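Local atomic coordinates of protein (hdlp (histone deacetylase-like protein)) (PDB entry 1C3P), a protein that probably removes acetyl groups from lysine with the help of a bound zinc ion, as a bacterial homologue of the histone deacetylases. Residues A[60-65]-A[133-138]; A[56-61]-A[143-149]. All blocks are in the same frame, centred on the assembly; numbering follows the deposited sequence.

Contact 1 of 2, residues A[60-65]-A[133-138]; sequences FHTEDY and AFKSRA
This is a loop-to-loop contact at one flank of the histone deacetylase domain: residues 60-62 and the first turn of helix 63-75 meet a tight turn, 133-138, in the connection from strand 122-125 to helix 146-156. His61 and Thr62 are extended (phi/psi -78/154 and -85/151), and Thr62 occupies the N-cap position without a capping bond. Opposite, Lys135 (-48/-41) and Ser136 (-133/32) form the corner of a beta turn roughly of type I, whose turn bond, Arg137 N to Phe134 O, is weak at 3.4 Å, while Phe134 N donates back to Arg137 O at 2.9 Å. The register pairs His61 with Lys135 (CA-CA 4.6 Å) and Tyr65 with Ser136 (5.2 Å). At the corner, Lys135 O accepts a weak bond from Thr62 N at 3.3 Å and a CA-H...O contact from His61 CA, also 3.3 Å. The lysine chain runs t, t, m, m, so it bends back: its CB rests 3.9 Å from Phe60 CZ while NZ donates to Phe60 O at 2.6 Å. Ser136 OG donates to Thr62 OG1 (2.8 Å), and Thr62 OG1 donates onward to Asp64 OD2 (2.6 Å). Tyr65, chi1 t, lays a ring face on the turn, with CG 3.7 Å from Ser136 C; its hydroxyl hydrogen-bonds Tyr143 O. Phe134 points away, packing on helix 173-179, about 12 Å between its side chain and that of the zinc ligand His170. The join thus mixes main-chain acceptors, Phe60 O and Lys135 O, with lysine and serine side-chain donors and aromatic packing.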
loop_
_atom_site.group_PDB
_atom_site.type_symbol
_atom_site.label_atom_id
_atom_site.label_comp_id
_atom_site.label_asym_id
_atom_site.label_seq_id
_atom_site.Cartn_x
_atom_site.Cartn_y
_atom_site.Cartn_z
ATOM N N PHE A 60 -15.761 -9.209 3.330
ATOM C CA PHE A 60 -15.058 -8.846 4.555
ATOM C C PHE A 60 -15.828 -7.910 5.493
ATOM O O PHE A 60 -15.979 -8.193 6.682
ATOM C CB PHE A 60 -13.695 -8.211 4.249
ATOM C CG PHE A 60 -12.946 -7.761 5.488
ATOM C CD1 PHE A 60 -12.582 -8.677 6.470
ATOM C CD2 PHE A 60 -12.618 -6.418 5.675
ATOM C CE1 PHE A 60 -11.905 -8.270 7.624
ATOM C CE2 PHE A 60 -11.940 -5.997 6.826
ATOM C CZ PHE A 60 -11.583 -6.934 7.805
ATOM N N HIS A 61 -16.299 -6.785 4.970
ATOM C CA HIS A 61 -17.008 -5.820 5.806
ATOM C C HIS A 61 -18.441 -6.185 6.129
ATOM O O HIS A 61 -19.074 -6.941 5.391
ATOM C CB HIS A 61 -16.961 -4.438 5.148
ATOM C CG HIS A 61 -15.595 -3.838 5.154
ATOM N ND1 HIS A 61 -14.773 -3.831 4.047
ATOM C CD2 HIS A 61 -14.887 -3.261 6.152
ATOM C CE1 HIS A 61 -13.617 -3.270 4.365
ATOM N NE2 HIS A 61 -13.663 -2.917 5.634
ATOM N N THR A 62 -18.941 -5.666 7.254
ATOM C CA THR A 62 -20.325 -5.943 7.658
ATOM C C THR A 62 -21.280 -4.975 6.982
ATOM O O THR A 62 -20.918 -3.842 6.651
ATOM C CB THR A 62 -20.508 -5.856 9.185
ATOM O OG1 THR A 62 -20.096 -4.569 9.662
ATOM C CG2 THR A 62 -19.692 -6.929 9.863
ATOM N N GLU A 63 -22.506 -5.430 6.764
ATOM C CA GLU A 63 -23.499 -4.609 6.091
ATOM C C GLU A 63 -23.819 -3.276 6.718
ATOM O O GLU A 63 -23.967 -2.287 6.005
ATOM C CB GLU A 63 -24.809 -5.372 5.914
ATOM C CG GLU A 63 -24.879 -6.237 4.692
ATOM C CD GLU A 63 -26.313 -6.579 4.333
ATOM O OE1 GLU A 63 -27.095 -5.636 4.073
ATOM O OE2 GLU A 63 -26.655 -7.781 4.311
ATOM N N ASP A 64 -23.956 -3.247 8.042
ATOM C CA ASP A 64 -24.292 -2.004 8.731
ATOM C C ASP A 64 -23.200 -0.946 8.502
ATOM O O ASP A 64 -23.503 0.242 8.316
ATOM C CB ASP A 64 -24.457 -2.228 10.237
ATOM C CG ASP A 64 -23.188 -2.761 10.897
ATOM O OD1 ASP A 64 -23.051 -2.632 12.134
ATOM O OD2 ASP A 64 -22.332 -3.325 10.185
ATOM N N TYR A 65 -21.940 -1.378 8.531
ATOM C CA TYR A 65 -20.810 -0.469 8.314
ATOM C C TYR A 65 -20.813 0.045 6.870
ATOM O O TYR A 65 -20.722 1.248 6.651
ATOM C CB TYR A 65 -19.465 -1.167 8.637
ATOM C CG TYR A 65 -18.249 -0.317 8.302
ATOM C CD1 TYR A 65 -18.105 0.975 8.826
ATOM C CD2 TYR A 65 -17.256 -0.794 7.437
ATOM C CE1 TYR A 65 -17.004 1.777 8.490
ATOM C CE2 TYR A 65 -16.151 0.002 7.093
ATOM C CZ TYR A 65 -16.031 1.282 7.614
ATOM O OH TYR A 65 -14.973 2.083 7.228
ATOM N N ALA A 133 -8.255 -0.159 7.424
ATOM C CA ALA A 133 -9.662 -0.334 7.811
ATOM C C ALA A 133 -9.990 -1.674 8.468
ATOM O O ALA A 133 -9.412 -2.686 8.120
ATOM C CB ALA A 133 -10.579 -0.114 6.610
ATOM N N PHE A 134 -10.913 -1.644 9.435
ATOM C CA PHE A 134 -11.358 -2.834 10.154
ATOM C C PHE A 134 -12.681 -3.316 9.585
ATOM O O PHE A 134 -13.349 -2.593 8.836
ATOM C CB PHE A 134 -11.507 -2.528 11.655
ATOM C CG PHE A 134 -10.223 -2.130 12.302
ATOM C CD1 PHE A 134 -10.019 -0.827 12.742
ATOM C CD2 PHE A 134 -9.194 -3.060 12.443
ATOM C CE1 PHE A 134 -8.797 -0.452 13.320
ATOM C CE2 PHE A 134 -7.971 -2.695 13.015
ATOM C CZ PHE A 134 -7.775 -1.393 13.454
ATOM N N LYS A 135 -13.075 -4.534 9.955
ATOM C CA LYS A 135 -14.301 -5.109 9.438
ATOM C C LYS A 135 -15.506 -4.188 9.513
ATOM O O LYS A 135 -16.293 -4.085 8.562
ATOM C CB LYS A 135 -14.587 -6.434 10.175
ATOM C CG LYS A 135 -15.906 -7.105 9.815
ATOM C CD LYS A 135 -16.054 -8.484 10.495
ATOM C CE LYS A 135 -15.252 -9.597 9.809
ATOM N NZ LYS A 135 -15.824 -10.084 8.494
ATOM N N SER A 136 -15.623 -3.473 10.624
ATOM C CA SER A 136 -16.761 -2.602 10.835
ATOM C C SER A 136 -16.375 -1.224 11.326
ATOM O O SER A 136 -17.148 -0.593 12.045
ATOM C CB SER A 136 -17.705 -3.256 11.855
ATOM O OG SER A 136 -17.998 -4.591 11.486
ATOM N N ARG A 137 -15.206 -0.721 10.926
ATOM C CA ARG A 137 -14.778 0.596 11.392
ATOM C C ARG A 137 -13.666 1.228 10.548
ATOM O O ARG A 137 -12.757 0.530 10.122
ATOM C CB ARG A 137 -14.302 0.472 12.846
ATOM C CG ARG A 137 -13.499 1.641 13.366
ATOM C CD ARG A 137 -12.987 1.339 14.768
ATOM N NE ARG A 137 -14.039 1.445 15.771
ATOM C CZ ARG A 137 -14.340 2.567 16.416
ATOM N NH1 ARG A 137 -13.667 3.682 16.166
ATOM N NH2 ARG A 137 -15.321 2.577 17.309
ATOM N N ALA A 138 -13.732 2.545 10.337
ATOM C CA ALA A 138 -12.709 3.249 9.561
ATOM C C ALA A 138 -11.452 3.442 10.416
ATOM O O ALA A 138 -11.527 3.457 11.647
ATOM C CB ALA A 138 -13.251 4.631 9.079
#

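Contact 2 of 2, residues A[56-61]-A[143-149]; sequences ELLLFH and YINNPAV. Unlike the reference sequence in segment 143-149: Asn146 (reference Asp).
Segment 56-61 runs from helix into loop and 143-149 from loop into helix, within the alpha/beta fold of the arginase-deacetylase clan. Segment 56-61 leaves helix 54-57 through bonds from Leu59 N to Glu56 O (3.1 Å) and from Phe60 N and His61 N to Leu57 O (3.2 and 3.0 Å); at Phe60 (phi/psi -127/-53) the path turns, and His61 is extended (-78/154). Segment 143-149 arrives extended through Ile144 (-128/132) and enters helix 146-156. Asn145 is its N-cap: OD1 accepts from Ala148 N at 2.9 Å, while ND2 hydrogen-bonds Ala133 O. CA atoms approach most closely at Phe60-Val149 (5.3 Å), with His61-Ile144 at 7.7 Å. Val149, the most covered residue, brings CG1 to 3.3 Å from Glu56 O and CG2 to 4.1 Å from Phe60 CB. Beyond it, Leu57 CD2 touches Ile144 CG2 at 3.8 Å. The His61 ring (chi1 m) reaches the N-cap, CE1 lying 2.9 Å from Asn145 N at the ring edge, though its ND1 has no polar partner in the model. Phe60, chi1 t, completes the packing with a CH-pi contact: Ala148 CB sits 3.5 Å from the ring centroid, 9° off the normal.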
loop_
_atom_site.group_PDB
_atom_site.type_symbol
_atom_site.label_atom_id
_atom_site.label_comp_id
_atom_site.label_asym_id
_atom_site.label_seq_id
_atom_site.Cartn_x
_atom_site.Cartn_y
_atom_site.Cartn_z
ATOM N N GLU A 56 -18.876 -8.279 -3.132
ATOM C CA GLU A 56 -17.437 -8.329 -2.930
ATOM C C GLU A 56 -17.072 -7.602 -1.634
ATOM O O GLU A 56 -16.217 -8.061 -0.872
ATOM C CB GLU A 56 -16.718 -7.730 -4.144
ATOM C CG GLU A 56 -16.996 -8.539 -5.425
ATOM C CD GLU A 56 -16.460 -7.873 -6.663
ATOM O OE1 GLU A 56 -16.393 -6.621 -6.648
ATOM O OE2 GLU A 56 -16.135 -8.588 -7.648
ATOM N N LEU A 57 -17.729 -6.476 -1.366
ATOM C CA LEU A 57 -17.451 -5.745 -0.133
ATOM C C LEU A 57 -17.805 -6.572 1.099
ATOM O O LEU A 57 -17.088 -6.549 2.104
ATOM C CB LEU A 57 -18.225 -4.426 -0.084
ATOM C CG LEU A 57 -17.770 -3.374 -1.115
ATOM C CD1 LEU A 57 -18.640 -2.116 -0.994
ATOM C CD2 LEU A 57 -16.288 -3.021 -0.861
ATOM N N LEU A 58 -18.921 -7.291 1.020
ATOM C CA LEU A 58 -19.375 -8.097 2.143
ATOM C C LEU A 58 -18.575 -9.381 2.334
ATOM O O LEU A 58 -18.862 -10.162 3.243
ATOM C CB LEU A 58 -20.868 -8.388 2.017
ATOM C CG LEU A 58 -21.730 -7.118 2.000
ATOM C CD1 LEU A 58 -23.191 -7.490 1.783
ATOM C CD2 LEU A 58 -21.545 -6.328 3.277
ATOM N N LEU A 59 -17.583 -9.611 1.479
ATOM C CA LEU A 59 -16.699 -10.764 1.681
ATOM C C LEU A 59 -15.922 -10.489 2.986
ATOM O O LEU A 59 -15.456 -11.410 3.658
ATOM C CB LEU A 59 -15.694 -10.908 0.527
ATOM C CG LEU A 59 -16.214 -11.353 -0.843
ATOM C CD1 LEU A 59 -15.111 -11.258 -1.888
ATOM C CD2 LEU A 59 -16.749 -12.794 -0.737
ATOM N N PHE A 60 -15.761 -9.209 3.330
ATOM C CA PHE A 60 -15.058 -8.846 4.555
ATOM C C PHE A 60 -15.828 -7.910 5.493
ATOM O O PHE A 60 -15.979 -8.193 6.682
ATOM C CB PHE A 60 -13.695 -8.211 4.249
ATOM C CG PHE A 60 -12.946 -7.761 5.488
ATOM C CD1 PHE A 60 -12.582 -8.677 6.470
ATOM C CD2 PHE A 60 -12.618 -6.418 5.675
ATOM C CE1 PHE A 60 -11.905 -8.270 7.624
ATOM C CE2 PHE A 60 -11.940 -5.997 6.826
ATOM C CZ PHE A 60 -11.583 -6.934 7.805
ATOM N N HIS A 61 -16.299 -6.785 4.970
ATOM C CA HIS A 61 -17.008 -5.820 5.806
ATOM C C HIS A 61 -18.441 -6.185 6.129
ATOM O O HIS A 61 -19.074 -6.941 5.391
ATOM C CB HIS A 61 -16.961 -4.438 5.148
ATOM C CG HIS A 61 -15.595 -3.838 5.154
ATOM N ND1 HIS A 61 -14.773 -3.831 4.047
ATOM C CD2 HIS A 61 -14.887 -3.261 6.152
ATOM C CE1 HIS A 61 -13.617 -3.270 4.365
ATOM N NE2 HIS A 61 -13.663 -2.917 5.634
ATOM N N TYR A 143 -11.272 3.428 4.724
ATOM C CA TYR A 143 -12.667 3.093 4.991
ATOM C C TYR A 143 -12.995 1.665 4.568
ATOM O O TYR A 143 -13.843 1.016 5.179
ATOM C CB TYR A 143 -13.633 4.034 4.265
ATOM C CG TYR A 143 -13.345 5.504 4.483
ATOM C CD1 TYR A 143 -12.397 6.168 3.706
ATOM C CD2 TYR A 143 -14.025 6.228 5.465
ATOM C CE1 TYR A 143 -12.134 7.538 3.894
ATOM C CE2 TYR A 143 -13.770 7.588 5.665
ATOM C CZ TYR A 143 -12.825 8.234 4.871
ATOM O OH TYR A 143 -12.597 9.585 5.024
ATOM N N ILE A 144 -12.330 1.179 3.521
ATOM C CA ILE A 144 -12.557 -0.181 3.047
ATOM C C ILE A 144 -11.189 -0.851 2.954
ATOM O O ILE A 144 -10.250 -0.273 2.401
ATOM C CB ILE A 144 -13.227 -0.165 1.673
ATOM C CG1 ILE A 144 -14.561 0.594 1.771
ATOM C CG2 ILE A 144 -13.374 -1.586 1.136
ATOM C CD1 ILE A 144 -15.369 0.664 0.469
ATOM N N ASN A 145 -11.071 -2.059 3.500
ATOM C CA ASN A 145 -9.792 -2.770 3.482
ATOM C C ASN A 145 -9.729 -3.662 2.225
ATOM O O ASN A 145 -10.162 -4.815 2.263
ATOM C CB ASN A 145 -9.682 -3.625 4.753
ATOM C CG ASN A 145 -8.266 -4.102 5.010
ATOM O OD1 ASN A 145 -7.634 -4.692 4.141
ATOM N ND2 ASN A 145 -7.759 -3.831 6.204
ATOM N N ASN A 146 -9.197 -3.156 1.110
ATOM C CA ASN A 146 -9.194 -3.984 -0.104
ATOM C C ASN A 146 -8.293 -5.210 0.054
ATOM O O ASN A 146 -8.587 -6.269 -0.491
ATOM C CB ASN A 146 -8.873 -3.142 -1.348
ATOM C CG ASN A 146 -7.492 -2.554 -1.318
ATOM O OD1 ASN A 146 -6.588 -3.078 -1.954
ATOM N ND2 ASN A 146 -7.311 -1.469 -0.554
ATOM N N PRO A 147 -7.169 -5.086 0.784
ATOM C CA PRO A 147 -6.391 -6.326 0.911
ATOM C C PRO A 147 -7.234 -7.465 1.557
ATOM O O PRO A 147 -7.159 -8.630 1.127
ATOM C CB PRO A 147 -5.228 -5.907 1.803
ATOM C CG PRO A 147 -5.000 -4.454 1.355
ATOM C CD PRO A 147 -6.457 -3.962 1.424
ATOM N N ALA A 148 -8.039 -7.139 2.573
ATOM C CA ALA A 148 -8.855 -8.170 3.244
ATOM C C ALA A 148 -9.979 -8.663 2.339
ATOM O O ALA A 148 -10.300 -9.850 2.335
ATOM C CB ALA A 148 -9.431 -7.641 4.567
ATOM N N VAL A 149 -10.573 -7.759 1.573
ATOM C CA VAL A 149 -11.613 -8.141 0.627
ATOM C C VAL A 149 -10.964 -9.089 -0.371
ATOM O O VAL A 149 -11.511 -10.156 -0.681
ATOM C CB VAL A 149 -12.175 -6.915 -0.120
ATOM C CG1 VAL A 149 -13.050 -7.340 -1.316
ATOM C CG2 VAL A 149 -12.991 -6.074 0.839
#

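How the contacts relate
Phe60 and His61 belong to both contacts, whose centres lie 8 Å apart. Each presents its side chain to 133-138 and to 143-149, so one bend in the chain meets both the loop after strand 122-125 and the start of helix 146-156. Contact 2 is the deeper, about 15 Å from the chain centre and without an exposed residue; it is mostly apolar and has no clear hydrogen bond across it. Contact 1, at about 19 Å, is also largely buried but includes exposed Lys135 and relies on hydrogen bonds. Two probable hydrogen bonds connect the contacts, Tyr65 OH to Tyr143 O at 2.6 Å and Asn145 ND2 to Ala133 O at 2.8 Å.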